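Local coordinates for type II restriction enzyme MunI (Mycoplasma, PDB 1D02), which cuts double-stranded DNA within the sequence 5'-CAATTG-3', cleaving after the first C as a homodimeric type II restriction endonuclease, at residues Arg9-Ala14 with Val34-Lys39; Val41-Pro46 with Ala85-Glu90. The protein carries 1 engineered substitution. All blocks are in the same frame, centred on the assembly; numbering follows the deposited sequence.

Contact 1 of 2, residues Arg9-Ala14 with Val34-Lys39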
# COMPACT_ATOMS: atom_id res chain seq x y z
N ARG D 9 -32.95 -4.98 3.22
CA ARG D 9 -33.03 -4.11 4.40
C ARG D 9 -32.29 -4.66 5.63
O ARG D 9 -32.47 -5.81 6.02
CB ARG D 9 -34.50 -3.83 4.76
CG ARG D 9 -34.62 -2.78 5.88
CD ARG D 9 -36.02 -2.30 6.10
NE ARG D 9 -36.65 -1.83 4.87
CZ ARG D 9 -37.94 -1.51 4.80
NH1 ARG D 9 -38.69 -1.58 5.89
NH2 ARG D 9 -38.48 -1.14 3.64
N LEU D 10 -31.47 -3.81 6.24
CA LEU D 10 -30.70 -4.21 7.39
C LEU D 10 -31.54 -4.14 8.67
O LEU D 10 -32.62 -3.53 8.68
CB LEU D 10 -29.45 -3.31 7.47
CG LEU D 10 -28.51 -3.42 6.27
CD1 LEU D 10 -27.21 -2.62 6.54
CD2 LEU D 10 -28.13 -4.87 6.06
N ASN D 11 -31.07 -4.78 9.74
CA ASN D 11 -31.82 -4.82 11.00
C ASN D 11 -31.42 -3.66 11.90
O ASN D 11 -30.71 -3.85 12.89
CB ASN D 11 -31.54 -6.14 11.70
CG ASN D 11 -32.52 -6.43 12.83
OD1 ASN D 11 -33.16 -5.51 13.37
ND2 ASN D 11 -32.61 -7.69 13.22
N TRP D 12 -31.91 -2.48 11.55
CA TRP D 12 -31.60 -1.29 12.28
C TRP D 12 -32.10 -1.34 13.73
O TRP D 12 -31.49 -0.73 14.60
CB TRP D 12 -32.16 -0.07 11.54
CG TRP D 12 -31.54 0.09 10.17
CD1 TRP D 12 -32.07 -0.30 8.96
CD2 TRP D 12 -30.23 0.64 9.87
NE1 TRP D 12 -31.18 -0.03 7.94
CE2 TRP D 12 -30.05 0.55 8.46
CE3 TRP D 12 -29.20 1.19 10.66
CZ2 TRP D 12 -28.88 1.00 7.83
CZ3 TRP D 12 -28.04 1.63 10.03
CH2 TRP D 12 -27.89 1.54 8.62
N GLN D 13 -33.20 -2.06 13.97
CA GLN D 13 -33.72 -2.15 15.34
C GLN D 13 -32.75 -2.91 16.24
O GLN D 13 -32.59 -2.55 17.42
CB GLN D 13 -35.09 -2.82 15.36
CG GLN D 13 -36.17 -2.04 14.60
CD GLN D 13 -36.44 -2.62 13.21
OE1 GLN D 13 -35.50 -3.06 12.52
NE2 GLN D 13 -37.72 -2.62 12.79
N ALA D 14 -32.11 -3.96 15.72
CA ALA D 14 -31.17 -4.73 16.52
C ALA D 14 -29.97 -3.85 16.86
O ALA D 14 -29.47 -3.92 17.97
CB ALA D 14 -30.70 -5.98 15.80
N VAL D 34 -26.65 -5.60 13.29
CA VAL D 34 -27.39 -5.09 12.14
C VAL D 34 -27.67 -6.15 11.07
O VAL D 34 -28.56 -5.98 10.20
CB VAL D 34 -26.68 -3.81 11.58
CG1 VAL D 34 -25.68 -4.13 10.45
CG2 VAL D 34 -27.74 -2.85 11.11
N PHE D 35 -26.94 -7.25 11.12
CA PHE D 35 -27.17 -8.32 10.16
C PHE D 35 -28.11 -9.40 10.69
O PHE D 35 -28.43 -10.36 9.96
CB PHE D 35 -25.85 -8.98 9.74
CG PHE D 35 -24.97 -8.11 8.86
CD1 PHE D 35 -23.63 -8.47 8.63
CD2 PHE D 35 -25.48 -6.98 8.22
CE1 PHE D 35 -22.83 -7.72 7.78
CE2 PHE D 35 -24.68 -6.22 7.37
CZ PHE D 35 -23.34 -6.60 7.15
N GLU D 36 -28.58 -9.28 11.93
CA GLU D 36 -29.46 -10.32 12.50
C GLU D 36 -30.69 -10.58 11.66
O GLU D 36 -31.44 -9.66 11.35
CB GLU D 36 -29.91 -9.95 13.92
CG GLU D 36 -28.79 -10.06 14.95
CD GLU D 36 -29.23 -9.62 16.34
OE1 GLU D 36 -28.34 -9.29 17.15
OE2 GLU D 36 -30.45 -9.61 16.63
N GLY D 37 -30.89 -11.84 11.29
CA GLY D 37 -32.06 -12.19 10.50
C GLY D 37 -31.99 -11.81 9.04
O GLY D 37 -32.97 -12.01 8.31
N THR D 38 -30.86 -11.27 8.59
CA THR D 38 -30.73 -10.90 7.18
C THR D 38 -29.89 -11.93 6.43
O THR D 38 -29.40 -12.92 7.01
CB THR D 38 -30.04 -9.53 6.99
OG1 THR D 38 -28.63 -9.68 7.22
CG2 THR D 38 -30.60 -8.48 7.99
N LYS D 39 -29.70 -11.68 5.15
CA LYS D 39 -28.92 -12.56 4.31
C LYS D 39 -27.43 -12.25 4.43
O LYS D 39 -26.60 -12.98 3.87
CB LYS D 39 -29.35 -12.43 2.84
CG LYS D 39 -29.10 -11.05 2.25
CD LYS D 39 -29.89 -10.87 0.94
CE LYS D 39 -29.69 -9.48 0.36
NZ LYS D 39 -30.53 -9.23 -0.86
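Phe35, whose ring edge meets Leu10 across the contact, has its carbonyl oxygen gripped twice by Thr38. The backbone N of Thr38 closes the turn onto it, and the hydroxyl reaches the same face of the carbonyl plane, with Thr38 OG1 2.8 Å from Phe35 O. Thr38 OG1 is also bonded to the backbone N of Tyr40. That loop is a type II beta turn from Phe35 to Thr38, whose third residue, Gly37, has the positive phi (76°) usual there in such a turn.

Asn11 makes the polar contacts across. Its backbone N donates to Val34 O at 2.8 Å in a fairly straight bond (160° at the hydrogen). The side chain, with CG anti to the backbone N (chi1 -166°), works at both ends. Asn11 ND2 donates 3.0 Å to Glu36 O, which lies near the amide plane, although the donor sits above the carbonyl plane of Glu36. Asn11 OD1 accepts from Ala14 N at 3.0 Å and so caps the start of helix 12-21. With both ends held, the rotation of the amide is fixed. Asn11 is thus the N-cap of this helix and also the centre of an inverse gamma turn; through it the helix start is tied to the loop that leads from helix 27-34 into strand 40-44.

Apolar packing adds to these bonds. Leu10 CD2 comes within 3.9 Å of Phe35 CE2, near the ring plane, the two side chains running side by side. Leu10 CB lies 4.0 Å from Val34 CG2, and that same methyl sits over a face of the Trp12 ring. Leu10 and Trp12 also pack on Val190 and Asn194 of helix 186-197. Separately, the methyl of Thr38 lies against the backbone carbonyl of Arg9, with Thr38 CG2 3.8 Å from Arg9 O.

Contact 2 of 2, residues Val41-Pro46 with Ala85-Glu90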
# COMPACT_ATOMS: atom_id res chain seq x y z
N VAL D 41 -23.80 -11.82 6.46
CA VAL D 41 -23.10 -12.37 7.61
C VAL D 41 -21.74 -11.69 7.67
O VAL D 41 -21.15 -11.37 6.64
CB VAL D 41 -22.90 -13.89 7.51
CG1 VAL D 41 -24.25 -14.58 7.39
CG2 VAL D 41 -22.04 -14.21 6.32
N LEU D 42 -21.26 -11.45 8.88
CA LEU D 42 -19.96 -10.82 9.07
C LEU D 42 -19.00 -11.92 9.51
O LEU D 42 -19.34 -12.73 10.38
CB LEU D 42 -20.01 -9.78 10.18
CG LEU D 42 -18.67 -9.09 10.47
CD1 LEU D 42 -18.35 -8.01 9.45
CD2 LEU D 42 -18.72 -8.52 11.88
N TYR D 43 -17.81 -11.95 8.91
CA TYR D 43 -16.80 -12.94 9.31
C TYR D 43 -15.67 -12.15 9.97
O TYR D 43 -15.30 -11.09 9.47
CB TYR D 43 -16.20 -13.65 8.08
CG TYR D 43 -17.19 -14.45 7.26
CD1 TYR D 43 -17.27 -14.28 5.87
CD2 TYR D 43 -18.03 -15.39 7.86
CE1 TYR D 43 -18.16 -15.05 5.10
CE2 TYR D 43 -18.92 -16.15 7.10
CZ TYR D 43 -18.97 -15.98 5.73
OH TYR D 43 -19.84 -16.76 4.98
N GLU D 44 -15.17 -12.65 11.09
CA GLU D 44 -14.04 -12.06 11.79
C GLU D 44 -12.87 -12.92 11.27
O GLU D 44 -12.95 -14.14 11.21
CB GLU D 44 -14.28 -12.18 13.31
CG GLU D 44 -15.55 -11.40 13.73
CD GLU D 44 -16.18 -11.80 15.08
OE1 GLU D 44 -15.45 -12.22 16.01
OE2 GLU D 44 -17.43 -11.64 15.21
N LYS D 45 -11.79 -12.31 10.79
CA LYS D 45 -10.69 -13.12 10.25
C LYS D 45 -11.06 -14.27 9.24
O LYS D 45 -10.72 -15.44 9.43
CB LYS D 45 -9.83 -13.68 11.41
CG LYS D 45 -8.46 -14.23 11.01
CD LYS D 45 -7.67 -14.67 12.23
CE LYS D 45 -6.29 -15.21 11.86
NZ LYS D 45 -5.58 -15.75 13.06
N PRO D 46 -11.76 -13.92 8.15
CA PRO D 46 -12.18 -14.86 7.08
C PRO D 46 -10.94 -15.58 6.54
O PRO D 46 -9.85 -15.01 6.54
CB PRO D 46 -12.78 -13.92 6.03
CG PRO D 46 -12.07 -12.60 6.30
CD PRO D 46 -12.09 -12.54 7.79
N ALA D 85 -14.89 -9.63 6.83
CA ALA D 85 -15.48 -9.73 5.49
C ALA D 85 -16.97 -9.69 5.70
O ALA D 85 -17.47 -10.12 6.75
CB ALA D 85 -15.11 -11.06 4.79
N ILE D 86 -17.67 -9.16 4.71
CA ILE D 86 -19.13 -9.12 4.75
C ILE D 86 -19.60 -9.91 3.54
O ILE D 86 -19.25 -9.58 2.40
CB ILE D 86 -19.67 -7.69 4.66
CG1 ILE D 86 -19.31 -6.95 5.94
CG2 ILE D 86 -21.19 -7.72 4.47
CD1 ILE D 86 -19.61 -5.50 5.91
N GLU D 87 -20.38 -10.97 3.78
CA GLU D 87 -20.88 -11.77 2.67
C GLU D 87 -22.38 -11.68 2.53
O GLU D 87 -23.10 -11.66 3.53
CB GLU D 87 -20.53 -13.26 2.84
CG GLU D 87 -21.12 -14.15 1.71
CD GLU D 87 -20.65 -15.59 1.76
OE1 GLU D 87 -19.90 -15.95 2.69
OE2 GLU D 87 -21.05 -16.36 0.86
N ASN D 88 -22.85 -11.59 1.29
CA ASN D 88 -24.29 -11.65 0.99
C ASN D 88 -24.43 -13.16 0.72
O ASN D 88 -23.93 -13.65 -0.31
CB ASN D 88 -24.59 -10.84 -0.26
CG ASN D 88 -26.02 -11.04 -0.75
OD1 ASN D 88 -26.62 -12.11 -0.55
ND2 ASN D 88 -26.55 -10.03 -1.41
N THR D 89 -25.08 -13.90 1.62
CA THR D 89 -25.17 -15.35 1.47
C THR D 89 -26.10 -15.82 0.35
O THR D 89 -26.13 -17.01 0.05
CB THR D 89 -25.58 -16.05 2.78
OG1 THR D 89 -26.88 -15.60 3.18
CG2 THR D 89 -24.56 -15.75 3.88
N GLU D 90 -26.84 -14.91 -0.26
CA GLU D 90 -27.71 -15.31 -1.37
C GLU D 90 -26.95 -15.26 -2.68
O GLU D 90 -27.10 -16.13 -3.53
CB GLU D 90 -28.93 -14.40 -1.46
CG GLU D 90 -29.96 -14.65 -0.39
CD GLU D 90 -31.22 -13.86 -0.62
OE1 GLU D 90 -32.14 -13.98 0.22
OE2 GLU D 90 -31.30 -13.12 -1.63
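Four backbone hydrogen bonds join Val41 and Tyr43 to Glu87 and Ala85. Val41 and Glu87 exchange two bonds, Val41 N to Glu87 O and Glu87 N to Val41 O, each 3.0 Å; Tyr43 N reaches Ala85 O at 2.9 Å, and Ala85 N returns to Tyr43 O. Leu42 and Ile86 form the non-hydrogen-bonded pair between them. The two short strands run antiparallel, their axes 150° apart. This pairs the outermost strand 40-44 with 84-88, which in turn lies against 93-101 in the mixed central sheet of the PDDEXK nuclease fold.

One polar side-chain contact spans the strands. Tyr43 OH is modelled as donating to Glu87 OE1, which lies in the plane of the ring at its edge; at 2.4 Å the separation is too short to be taken at face value. A chi1 of 177° sets Glu87 CG anti to the backbone N, and the chain, extended beyond it, carries the carboxylate to the ring edge, its plane 63° from the ring. Its other oxygen, OE2, has a weak bond to His92.

Apolar contacts occupy both faces. On the side of Tyr43, Ala85 CB touches Pro46 CG at 3.7 Å and also meets the ring edge, while Val41 CG1 meets Thr89 CG2 at 3.7 Å, the side chains crossing at about a right angle. On the other, Leu42 CD1 packs 3.8 Å from Ile86 CG1, and Leu42 leans on Tyr28 and Asn32 of helix 27-34.

How the contacts relate
The two contacts follow one another in sequence, the first complete by Lys39 and the second starting at Val41, and their centres lie about 14 Å apart. They touch directly: Lys39 O is 2.7 Å from Thr89 OG1, a probable hydrogen bond, and Phe35 CZ packs 3.6 Å from Ile86 CG2. The turn Phe35-Thr38 is followed, after Lys39, by strand 40-44, which contact 2 pairs with 84-88. Their positions relative to the DNA differ. The nearest atom of contact 1 is about 18 Å from the nucleic acid, that of contact 2 about 5 Å. Strand 93-101, next to 84-88, probably carries the Glu-x-Lys part of the PDDEXK signature, as in related nucleases.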